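Local coordinates for protein AgaA (Rhizobium radiobacter, PDB 6HLX) that binds the opine agropinic acid as a periplasmic binding protein and probably delivers it to an ABC transporter for import, at residues 200-205 against 213-218; 299-304 against 439-444; 17-22 against 93-98. All blocks are in the same frame, centred on the assembly; numbering follows the deposited sequence.

Interaction 1: 200-205 against 213-218; sequences NTRVNA and IIDYVP. With G9Z (agropinic acid), chain E.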
loop_
_atom_site.group_PDB
_atom_site.type_symbol
_atom_site.label_atom_id
_atom_site.label_comp_id
_atom_site.label_asym_id
_atom_site.label_seq_id
_atom_site.Cartn_x
_atom_site.Cartn_y
_atom_site.Cartn_z
ATOM N N ASN A 200 -4.462 10.682 19.130
ATOM C CA ASN A 200 -4.756 11.929 19.854
ATOM C C ASN A 200 -3.463 12.659 20.193
ATOM O O ASN A 200 -3.389 13.886 20.004
ATOM C CB ASN A 200 -5.633 11.690 21.079
ATOM C CG ASN A 200 -6.983 11.170 20.658
ATOM O OD1 ASN A 200 -7.673 11.780 19.840
ATOM N ND2 ASN A 200 -7.364 9.998 21.139
ATOM N N THR A 201 -2.407 11.911 20.618
ATOM C CA THR A 201 -1.109 12.556 20.861
ATOM C C THR A 201 -0.549 13.114 19.530
ATOM O O THR A 201 0.089 14.176 19.531
ATOM C CB THR A 201 -0.069 11.618 21.518
ATOM O OG1 THR A 201 0.378 10.645 20.570
ATOM C CG2 THR A 201 -0.587 10.964 22.783
ATOM N N ARG A 202 -0.792 12.395 18.410
ATOM C CA ARG A 202 -0.307 12.844 17.109
ATOM C C ARG A 202 -0.946 14.186 16.702
ATOM O O ARG A 202 -0.227 15.109 16.305
ATOM C CB ARG A 202 -0.535 11.764 16.049
ATOM C CG ARG A 202 0.169 12.077 14.748
ATOM C CD ARG A 202 0.263 10.861 13.843
ATOM N NE ARG A 202 -1.037 10.364 13.355
ATOM C CZ ARG A 202 -1.673 9.295 13.823
ATOM N NH1 ARG A 202 -1.187 8.624 14.872
ATOM N NH2 ARG A 202 -2.819 8.902 13.271
ATOM N N VAL A 203 -2.285 14.279 16.805
ATOM C CA VAL A 203 -3.030 15.506 16.489
ATOM C C VAL A 203 -2.588 16.615 17.449
ATOM O O VAL A 203 -2.302 17.748 17.003
ATOM C CB VAL A 203 -4.550 15.254 16.546
ATOM C CG1 VAL A 203 -5.337 16.564 16.511
ATOM C CG2 VAL A 203 -4.977 14.341 15.406
ATOM N N ASN A 204 -2.464 16.278 18.751
ATOM C CA ASN A 204 -2.020 17.287 19.732
ATOM C C ASN A 204 -0.600 17.804 19.453
ATOM O O ASN A 204 -0.317 18.986 19.683
ATOM C CB ASN A 204 -2.134 16.770 21.154
ATOM C CG ASN A 204 -2.253 17.914 22.150
ATOM O OD1 ASN A 204 -3.042 18.861 21.971
ATOM N ND2 ASN A 204 -1.464 17.872 23.210
ATOM N N ALA A 205 0.288 16.936 18.934
ATOM C CA ALA A 205 1.648 17.364 18.581
ATOM C C ALA A 205 1.603 18.422 17.472
ATOM O O ALA A 205 2.390 19.368 17.511
ATOM C CB ALA A 205 2.477 16.178 18.122
ATOM N N ILE A 213 4.315 18.293 10.220
ATOM C CA ILE A 213 3.404 17.497 9.384
ATOM C C ILE A 213 2.976 16.280 10.181
ATOM O O ILE A 213 3.782 15.749 10.933
ATOM C CB ILE A 213 4.108 17.014 8.057
ATOM C CG1 ILE A 213 4.667 18.189 7.227
ATOM C CG2 ILE A 213 3.163 16.105 7.168
ATOM C CD1 ILE A 213 5.297 17.735 5.873
ATOM N N ILE A 214 1.730 15.824 9.993
ATOM C CA ILE A 214 1.278 14.549 10.550
ATOM C C ILE A 214 0.573 13.747 9.481
ATOM O O ILE A 214 -0.086 14.329 8.612
ATOM C CB ILE A 214 0.414 14.638 11.842
ATOM C CG1 ILE A 214 -0.936 15.420 11.608
ATOM C CG2 ILE A 214 1.227 15.189 13.027
ATOM C CD1 ILE A 214 -2.018 15.182 12.711
ATOM N N ASP A 215 0.645 12.422 9.570
ATOM C CA ASP A 215 -0.139 11.588 8.638
ATOM C C ASP A 215 -1.328 10.942 9.365
ATOM O O ASP A 215 -1.491 11.129 10.577
ATOM C CB ASP A 215 0.735 10.569 7.889
ATOM C CG ASP A 215 1.384 9.487 8.699
ATOM O OD1 ASP A 215 1.063 9.367 9.906
ATOM O OD2 ASP A 215 2.183 8.721 8.120
ATOM N N TYR A 216 -2.192 10.211 8.621
ATOM C CA TYR A 216 -3.373 9.556 9.179
ATOM C C TYR A 216 -4.174 10.486 10.110
ATOM O O TYR A 216 -4.391 10.178 11.276
ATOM C CB TYR A 216 -2.978 8.253 9.886
ATOM C CG TYR A 216 -2.724 7.109 8.934
ATOM C CD1 TYR A 216 -1.455 6.886 8.407
ATOM C CD2 TYR A 216 -3.723 6.183 8.643
ATOM C CE1 TYR A 216 -1.200 5.814 7.550
ATOM C CE2 TYR A 216 -3.478 5.095 7.796
ATOM C CZ TYR A 216 -2.214 4.916 7.248
ATOM O OH TYR A 216 -1.950 3.824 6.434
ATOM N N VAL A 217 -4.569 11.662 9.600
ATOM C CA VAL A 217 -5.354 12.587 10.418
ATOM C C VAL A 217 -6.680 11.887 10.715
ATOM O O VAL A 217 -7.366 11.478 9.764
ATOM C CB VAL A 217 -5.609 13.926 9.678
ATOM C CG1 VAL A 217 -6.561 14.815 10.473
ATOM C CG2 VAL A 217 -4.287 14.638 9.381
ATOM N N PRO A 218 -7.058 11.718 11.995
ATOM C CA PRO A 218 -8.344 11.041 12.286
ATOM C C PRO A 218 -9.529 11.847 11.767
ATOM O O PRO A 218 -9.494 13.079 11.794
ATOM C CB PRO A 218 -8.369 10.950 13.814
ATOM C CG PRO A 218 -6.930 11.131 14.237
ATOM C CD PRO A 218 -6.359 12.095 13.236
HETATM O OAM G9Z E . -0.019 0.781 7.230
HETATM C CAB G9Z E . -1.202 0.835 7.593
HETATM C CAC G9Z E . -1.586 1.237 8.889
HETATM C CB G9Z E . -3.144 1.182 8.914
HETATM C CA G9Z E . -3.539 0.544 7.593
HETATM C C G9Z E . -4.522 1.331 6.913
HETATM O O G9Z E . -4.137 2.293 6.192
HETATM N N G9Z E . -2.241 0.402 6.855
HETATM C CAG G9Z E . -2.128 -0.060 5.418
HETATM C CAH G9Z E . -2.216 -1.585 5.341
HETATM O OAP G9Z E . -3.520 -1.946 5.797
HETATM C CAI G9Z E . -1.998 -2.120 3.923
HETATM O OAQ G9Z E . -0.888 -1.409 3.316
HETATM C CAJ G9Z E . -1.624 -3.641 3.929
HETATM O OAR G9Z E . -1.423 -4.091 2.577
HETATM C CAK G9Z E . -2.599 -4.586 4.672
HETATM O OAT G9Z E . -1.983 -5.879 4.834
HETATM C CAL G9Z E . -3.967 -4.691 3.981
HETATM O OAS G9Z E . -4.869 -5.476 4.792
HETATM O OXT G9Z E . -5.736 1.044 7.095
#

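Interaction 2: 299-304 against 439-444; sequences ANYFSH and RALELS. With ZN (zinc ion), chain P; ACT (acetate ion), chain J.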
loop_
_atom_site.group_PDB
_atom_site.type_symbol
_atom_site.label_atom_id
_atom_site.label_comp_id
_atom_site.label_asym_id
_atom_site.label_seq_id
_atom_site.Cartn_x
_atom_site.Cartn_y
_atom_site.Cartn_z
ATOM N N ALA A 299 -22.397 -1.383 -9.772
ATOM C CA ALA A 299 -22.010 -0.723 -8.519
ATOM C C ALA A 299 -22.924 -1.072 -7.337
ATOM O O ALA A 299 -22.575 -0.768 -6.187
ATOM C CB ALA A 299 -21.939 0.795 -8.722
ATOM N N ASN A 300 -24.070 -1.721 -7.612
ATOM C CA ASN A 300 -25.026 -2.088 -6.580
ATOM C C ASN A 300 -25.333 -3.573 -6.602
ATOM O O ASN A 300 -26.475 -3.987 -6.368
ATOM C CB ASN A 300 -26.272 -1.211 -6.664
ATOM C CG ASN A 300 -25.976 0.185 -6.193
ATOM O OD1 ASN A 300 -25.897 0.457 -4.991
ATOM N ND2 ASN A 300 -25.767 1.087 -7.133
ATOM N N TYR A 301 -24.277 -4.390 -6.822
ATOM C CA TYR A 301 -24.423 -5.846 -6.818
ATOM C C TYR A 301 -24.946 -6.288 -5.459
ATOM O O TYR A 301 -25.908 -7.073 -5.385
ATOM C CB TYR A 301 -23.081 -6.514 -7.145
ATOM C CG TYR A 301 -23.155 -8.021 -7.188
ATOM C CD1 TYR A 301 -22.928 -8.783 -6.046
ATOM C CD2 TYR A 301 -23.419 -8.693 -8.382
ATOM C CE1 TYR A 301 -22.983 -10.175 -6.083
ATOM C CE2 TYR A 301 -23.436 -10.084 -8.439
ATOM C CZ TYR A 301 -23.228 -10.821 -7.285
ATOM O OH TYR A 301 -23.260 -12.191 -7.331
ATOM N N PHE A 302 -24.334 -5.758 -4.379
ATOM C CA PHE A 302 -24.790 -6.065 -3.027
ATOM C C PHE A 302 -25.706 -4.949 -2.539
ATOM O O PHE A 302 -25.798 -3.889 -3.162
ATOM C CB PHE A 302 -23.585 -6.221 -2.067
ATOM C CG PHE A 302 -22.696 -7.395 -2.387
ATOM C CD1 PHE A 302 -23.135 -8.700 -2.170
ATOM C CD2 PHE A 302 -21.420 -7.199 -2.906
ATOM C CE1 PHE A 302 -22.327 -9.790 -2.501
ATOM C CE2 PHE A 302 -20.603 -8.287 -3.214
ATOM C CZ PHE A 302 -21.068 -9.577 -3.022
ATOM N N SER A 303 -26.381 -5.204 -1.421
ATOM C CA SER A 303 -27.216 -4.260 -0.700
ATOM C C SER A 303 -27.193 -4.724 0.738
ATOM O O SER A 303 -26.668 -5.806 1.008
ATOM C CB SER A 303 -28.641 -4.273 -1.246
ATOM O OG SER A 303 -29.211 -5.566 -1.138
ATOM N N HIS A 304 -27.738 -3.930 1.668
ATOM C CA HIS A 304 -27.817 -4.390 3.045
ATOM C C HIS A 304 -29.110 -5.184 3.186
ATOM O O HIS A 304 -30.202 -4.627 3.029
ATOM C CB HIS A 304 -27.758 -3.252 4.064
ATOM C CG HIS A 304 -27.821 -3.745 5.472
ATOM N ND1 HIS A 304 -26.984 -4.751 5.928
ATOM C CD2 HIS A 304 -28.637 -3.367 6.483
ATOM C CE1 HIS A 304 -27.313 -4.944 7.195
ATOM N NE2 HIS A 304 -28.296 -4.133 7.573
ATOM N N ARG A 439 -16.871 -12.203 -12.420
ATOM C CA ARG A 439 -16.373 -13.368 -11.675
ATOM C C ARG A 439 -15.911 -12.971 -10.261
ATOM O O ARG A 439 -16.112 -13.737 -9.314
ATOM C CB ARG A 439 -15.253 -14.078 -12.446
ATOM C CG ARG A 439 -14.791 -15.349 -11.746
ATOM C CD ARG A 439 -15.166 -16.570 -12.513
ATOM N NE ARG A 439 -14.771 -17.801 -11.826
ATOM C CZ ARG A 439 -15.614 -18.783 -11.528
ATOM N NH1 ARG A 439 -15.174 -19.887 -10.938
ATOM N NH2 ARG A 439 -16.905 -18.670 -11.818
ATOM N N ALA A 440 -15.316 -11.772 -10.117
ATOM C CA ALA A 440 -14.875 -11.259 -8.810
ATOM C C ALA A 440 -16.089 -11.076 -7.876
ATOM O O ALA A 440 -15.982 -11.295 -6.676
ATOM C CB ALA A 440 -14.164 -9.929 -8.993
ATOM N N LEU A 441 -17.222 -10.621 -8.412
ATOM C CA LEU A 441 -18.429 -10.434 -7.589
ATOM C C LEU A 441 -19.042 -11.787 -7.233
ATOM O O LEU A 441 -19.405 -12.027 -6.077
ATOM C CB LEU A 441 -19.461 -9.598 -8.364
ATOM C CG LEU A 441 -19.129 -8.116 -8.495
ATOM C CD1 LEU A 441 -19.987 -7.460 -9.602
ATOM C CD2 LEU A 441 -19.329 -7.397 -7.146
ATOM N N GLU A 442 -19.150 -12.678 -8.226
ATOM C CA GLU A 442 -19.708 -14.010 -8.023
ATOM C C GLU A 442 -18.998 -14.775 -6.892
ATOM O O GLU A 442 -19.663 -15.322 -5.996
ATOM C CB GLU A 442 -19.634 -14.804 -9.335
ATOM C CG GLU A 442 -20.161 -16.218 -9.188
ATOM C CD GLU A 442 -20.007 -17.097 -10.415
ATOM O OE1 GLU A 442 -20.358 -18.295 -10.324
ATOM O OE2 GLU A 442 -19.533 -16.594 -11.462
ATOM N N LEU A 443 -17.663 -14.796 -6.928
ATOM C CA LEU A 443 -16.871 -15.536 -5.945
ATOM C C LEU A 443 -16.590 -14.752 -4.675
ATOM O O LEU A 443 -16.380 -15.351 -3.611
ATOM C CB LEU A 443 -15.565 -16.059 -6.567
ATOM C CG LEU A 443 -15.690 -17.035 -7.757
ATOM C CD1 LEU A 443 -14.314 -17.428 -8.240
ATOM C CD2 LEU A 443 -16.470 -18.301 -7.391
ATOM N N SER A 444 -16.599 -13.411 -4.776
ATOM C CA SER A 444 -16.325 -12.496 -3.668
ATOM C C SER A 444 -15.156 -12.936 -2.749
ATOM O O SER A 444 -15.345 -12.995 -1.526
ATOM C CB SER A 444 -17.595 -12.246 -2.859
ATOM O OG SER A 444 -18.449 -11.369 -3.574
HETATM ZN ZN ZN P . -28.790 -4.402 9.527
HETATM C C ACT J . -17.930 -21.945 -10.750
HETATM O O ACT J . -18.779 -21.034 -10.970
HETATM O OXT ACT J . -17.490 -22.263 -9.617
HETATM C CH3 ACT J . -17.381 -22.730 -11.967
HETATM O O HOH W 1 -27.341 -5.272 10.461
#

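Interaction 3: 17-22 against 93-98; sequences TVVQPG and KGKASF. With G9Z (agropinic acid), chain E; EDO (1,2-ethanediol), chain B.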
loop_
_atom_site.group_PDB
_atom_site.type_symbol
_atom_site.label_atom_id
_atom_site.label_comp_id
_atom_site.label_asym_id
_atom_site.label_seq_id
_atom_site.Cartn_x
_atom_site.Cartn_y
_atom_site.Cartn_z
ATOM N N THR A 17 14.019 -3.069 2.508
ATOM C CA THR A 17 13.316 -2.488 1.358
ATOM C C THR A 17 12.242 -3.358 0.757
ATOM O O THR A 17 11.197 -2.813 0.380
ATOM C CB THR A 17 14.266 -1.987 0.267
ATOM O OG1 THR A 17 14.917 -3.100 -0.358
ATOM C CG2 THR A 17 15.315 -0.970 0.827
ATOM N N VAL A 18 12.472 -4.685 0.679
ATOM C CA VAL A 18 11.565 -5.601 -0.032
ATOM C C VAL A 18 10.266 -5.904 0.755
ATOM O O VAL A 18 9.297 -6.408 0.167
ATOM C CB VAL A 18 12.271 -6.899 -0.489
ATOM C CG1 VAL A 18 13.490 -6.600 -1.360
ATOM C CG2 VAL A 18 12.636 -7.792 0.697
ATOM N N VAL A 19 10.284 -5.648 2.080
ATOM C CA VAL A 19 9.137 -5.885 2.961
ATOM C C VAL A 19 8.220 -4.692 2.926
ATOM O O VAL A 19 8.698 -3.551 2.962
ATOM C CB VAL A 19 9.623 -6.171 4.416
ATOM C CG1 VAL A 19 8.459 -6.369 5.377
ATOM C CG2 VAL A 19 10.557 -7.369 4.444
ATOM N N GLN A 20 6.905 -4.949 2.901
ATOM C CA GLN A 20 5.888 -3.891 2.927
ATOM C C GLN A 20 5.347 -3.896 4.376
ATOM O O GLN A 20 4.469 -4.718 4.699
ATOM C CB GLN A 20 4.766 -4.218 1.913
ATOM C CG GLN A 20 3.947 -3.006 1.443
ATOM C CD GLN A 20 3.372 -2.149 2.536
ATOM O OE1 GLN A 20 4.106 -1.464 3.256
ATOM N NE2 GLN A 20 2.054 -2.129 2.660
ATOM N N PRO A 21 5.883 -3.052 5.289
ATOM C CA PRO A 21 5.421 -3.119 6.691
ATOM C C PRO A 21 4.170 -2.284 6.956
ATOM O O PRO A 21 3.579 -2.377 8.034
ATOM C CB PRO A 21 6.604 -2.508 7.467
ATOM C CG PRO A 21 7.126 -1.435 6.523
ATOM C CD PRO A 21 6.930 -2.011 5.105
ATOM N N GLY A 22 3.838 -1.414 6.020
ATOM C CA GLY A 22 2.754 -0.454 6.179
ATOM C C GLY A 22 3.216 0.938 5.767
ATOM O O GLY A 22 4.374 1.136 5.380
ATOM N N LYS A 93 12.574 -18.097 -1.493
ATOM C CA LYS A 93 12.824 -18.354 -0.078
ATOM C C LYS A 93 12.944 -17.034 0.686
ATOM O O LYS A 93 13.104 -17.047 1.911
ATOM C CB LYS A 93 14.057 -19.247 0.116
ATOM C CG LYS A 93 13.930 -20.584 -0.604
ATOM C CD LYS A 93 15.000 -21.573 -0.186
ATOM C CE LYS A 93 14.733 -22.937 -0.778
ATOM N NZ LYS A 93 15.827 -23.898 -0.479
ATOM N N GLY A 94 12.773 -15.912 -0.029
ATOM C CA GLY A 94 12.864 -14.577 0.546
ATOM C C GLY A 94 11.555 -14.018 1.073
ATOM O O GLY A 94 10.483 -14.583 0.834
ATOM N N LYS A 95 11.636 -12.865 1.730
ATOM C CA LYS A 95 10.459 -12.254 2.345
ATOM C C LYS A 95 9.879 -11.059 1.548
ATOM O O LYS A 95 9.101 -10.291 2.114
ATOM C CB LYS A 95 10.759 -11.873 3.814
ATOM C CG LYS A 95 11.928 -10.926 4.036
ATOM C CD LYS A 95 12.307 -10.912 5.519
ATOM C CE LYS A 95 13.755 -10.571 5.745
ATOM N NZ LYS A 95 14.176 -10.866 7.143
ATOM N N ALA A 96 10.215 -10.914 0.247
ATOM C CA ALA A 96 9.684 -9.787 -0.530
ATOM C C ALA A 96 8.172 -9.863 -0.611
ATOM O O ALA A 96 7.617 -10.891 -1.039
ATOM C CB ALA A 96 10.278 -9.776 -1.928
ATOM N N SER A 97 7.500 -8.768 -0.219
ATOM C CA SER A 97 6.033 -8.729 -0.224
ATOM C C SER A 97 5.407 -8.796 -1.622
ATOM O O SER A 97 4.249 -9.233 -1.731
ATOM C CB SER A 97 5.533 -7.478 0.498
ATOM O OG SER A 97 6.053 -7.440 1.821
ATOM N N PHE A 98 6.130 -8.298 -2.668
ATOM C CA PHE A 98 5.588 -8.239 -4.023
ATOM C C PHE A 98 6.270 -9.195 -4.966
ATOM O O PHE A 98 6.257 -8.985 -6.185
ATOM C CB PHE A 98 5.590 -6.797 -4.552
ATOM C CG PHE A 98 4.659 -5.915 -3.749
ATOM C CD1 PHE A 98 3.283 -5.919 -3.999
ATOM C CD2 PHE A 98 5.148 -5.114 -2.718
ATOM C CE1 PHE A 98 2.414 -5.126 -3.240
ATOM C CE2 PHE A 98 4.279 -4.326 -1.949
ATOM C CZ PHE A 98 2.913 -4.354 -2.205
HETATM O OAM G9Z E . -0.019 0.781 7.230
HETATM C CAB G9Z E . -1.202 0.835 7.593
HETATM C CAC G9Z E . -1.586 1.237 8.889
HETATM C CB G9Z E . -3.144 1.182 8.914
HETATM C CA G9Z E . -3.539 0.544 7.593
HETATM C C G9Z E . -4.522 1.331 6.913
HETATM O O G9Z E . -4.137 2.293 6.192
HETATM N N G9Z E . -2.241 0.402 6.855
HETATM C CAG G9Z E . -2.128 -0.060 5.418
HETATM C CAH G9Z E . -2.216 -1.585 5.341
HETATM O OAP G9Z E . -3.520 -1.946 5.797
HETATM C CAI G9Z E . -1.998 -2.120 3.923
HETATM O OAQ G9Z E . -0.888 -1.409 3.316
HETATM C CAJ G9Z E . -1.624 -3.641 3.929
HETATM O OAR G9Z E . -1.423 -4.091 2.577
HETATM C CAK G9Z E . -2.599 -4.586 4.672
HETATM O OAT G9Z E . -1.983 -5.879 4.834
HETATM C CAL G9Z E . -3.967 -4.691 3.981
HETATM O OAS G9Z E . -4.869 -5.476 4.792
HETATM O OXT G9Z E . -5.736 1.044 7.095
HETATM C C1 EDO B . 16.511 -13.050 2.599
HETATM O O1 EDO B . 16.725 -14.450 2.653
HETATM C C2 EDO B . 15.033 -12.762 2.891
HETATM O O2 EDO B . 14.569 -11.775 1.984
HETATM O O HOH W 2 8.597 -6.832 -2.585
#

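Interaction 1: 200-205 against 213-218
Arg-202 leaves helix 199-207 and crosses obliquely to the backbone of Asp-215 and Tyr-216, in the segment that carries strand 213-214. Its CG lies anti to the backbone N (chi1 -170°), and a bend at chi3 swings the guanidinium edge-on to two successive carbonyls. NE donates to Asp-215 O at 2.9 Å, while NH2 donates to Tyr-216 O at 2.8 Å. The second bond is the straighter, 163° at the hydrogen, with its acceptor close to the guanidinium plane; the oxygen of Asp-215 is tilted out of that plane. Both donors approach from above the carbonyl planes. The guanidinium stands almost perpendicular to the Tyr-216 ring, 88° between planes, so the two groups do not stack. Asp-215 OD1 stays 4.2 Å from Arg-202 NE, well off the guanidinium plane, so the pair interacts through charge alone.

Nearer the helix, the CG2 branch of Ile-214 meets Arg-202 CG at 3.7 Å, and Ile-214 CD1 reaches Val-203 CA. Val-203 CG2 and Pro-218 CD meet tip to tip at 3.4 Å, tighter than an ordinary carbon contact.

The ring of Tyr-216 runs on into the pocket, where its OH donates to agropinic acid O at 2.7 Å and is also hydrogen-bonded to Thr-23. The third nitrogen of Arg-202, NH1, is taken by Tyr-196 O. One buried cation thus binds three backbone carbonyls, consistent with a second-shell role in holding the backbone that bears Tyr-216; the Asp-215 carboxylate probably offsets part of its charge.

Interaction 2: 299-304 against 439-444
Tyr-301 and Phe-302, consecutive residues of the loop before helix 306-315, send their rings against the C-terminal end of helix 426-443 in different rotamers. In Tyr-301 CG is anti to the backbone N (chi1 -179°), which presents one ring face to Leu-441. The CB of that leucine sits 3.9 Å from the Tyr-301 ring centroid and only 6° off the normal, a well-centred CH-pi contact. Leu-441, with CG anti to its carbonyl carbon, spreads both methyls toward the base of the same tyrosine: CD1 touches Tyr-301 CD2 at 3.8 Å, and Leu-441 CD2 approaches CB and CG of Tyr-301.

Phe-302 instead has CG anti to the carbonyl carbon (chi1 -65°). Tyr-301 CD1 stands 3.5 Å above the plane of the Phe-302 ring, over its centre, while the rim of the phenylalanine points at the helix end. There Phe-302 CZ comes within 3.2 Å of Ser-444 OG, which lies near the ring plane. Ser-444 is the first residue past the helix and has positive phi; its OG turns back to donate to Leu-441 O at 2.8 Å, in the carbonyl plane and on a lone pair.

Helix 255-264, alongside, borders both aromatics: Gln-259 is hydrogen-bonded to Tyr-301 OH, and Tyr-263 meets Phe-302 edge-to-face. Farther along the loop, His-304 NE2 binds a zinc ion at 2.0 Å. No hydrogen bond joins the two segments; loop packs on helix end mainly through apolar and aromatic groups, with one hydroxyl against a ring edge. It donates to the helix's own carbonyl, and its oxygen would probably meet the weakly positive C-H rim.

Interaction 3: 17-22 against 93-98
Two loops, each running into the N-cap of a helix, are joined here by a pair of hydrogen bonds beside the opine pocket of this periplasmic binding protein fold. Ser-97 N donates to Val-18 O at 3.0 Å with 163° at the hydrogen, approaching from above the carbonyl plane. In return, Gln-20 N donates to Ser-97 OG at 2.8 Å, so one serine both gives to and receives from the 17-22 backbone. Its OG is anti to the carbonyl carbon, which brings the oxygen to the amide of Gln-20. Water 2 adds a bridge, donating to Val-18 O and accepting from the N-cap amide of Phe-98; Val-18 O therefore takes two hydrogen bonds.

Outward from this core, Val-18 CB meets Ala-96 CB at 3.8 Å, and both side chains also touch Ile-89 of helix 79-90. The side chains of Val-19 and Lys-95 cross obliquely toward the more exposed border, CG2 of the valine touching CG of the lysine. On the pocket side, Gln-20 CG abuts the edge of the Phe-98 ring at CE2, 3.7 Å away, with amide and ring planes nearly parallel (10° apart). A bend at chi2 (-52°) turns the glutamine's end from Ser-97 toward the ligand. There Gln-20 OE1 accepts from Gly-22 N at 2.8 Å, and Gln-20 NE2 faces agropinic acid OAQ at 3.1 Å.

In the fold
From the N terminus, the chain leaves strand 3-8 and enters loop 17-22; interaction 3 closes the first long excursion when 93-98 returns to it, joining the approach to helix 23-32 with that to helix 99-102. Interaction 1 follows locally, with seven residues between its segments, tying helix 199-207 to the segment carrying strand 213-214, an inner strand of the seven-stranded sheet. Interaction 2 spans 134 residues and fastens the loop before helix 306-315 to the end of helix 426-443. The three lie in series, neither nesting nor crossing. By nearest atoms, interactions 1 and 3 are about 6 Å apart, both touching agropinic acid; interaction 2 is about 18 Å from interaction 3 and about 23 Å from interaction 1.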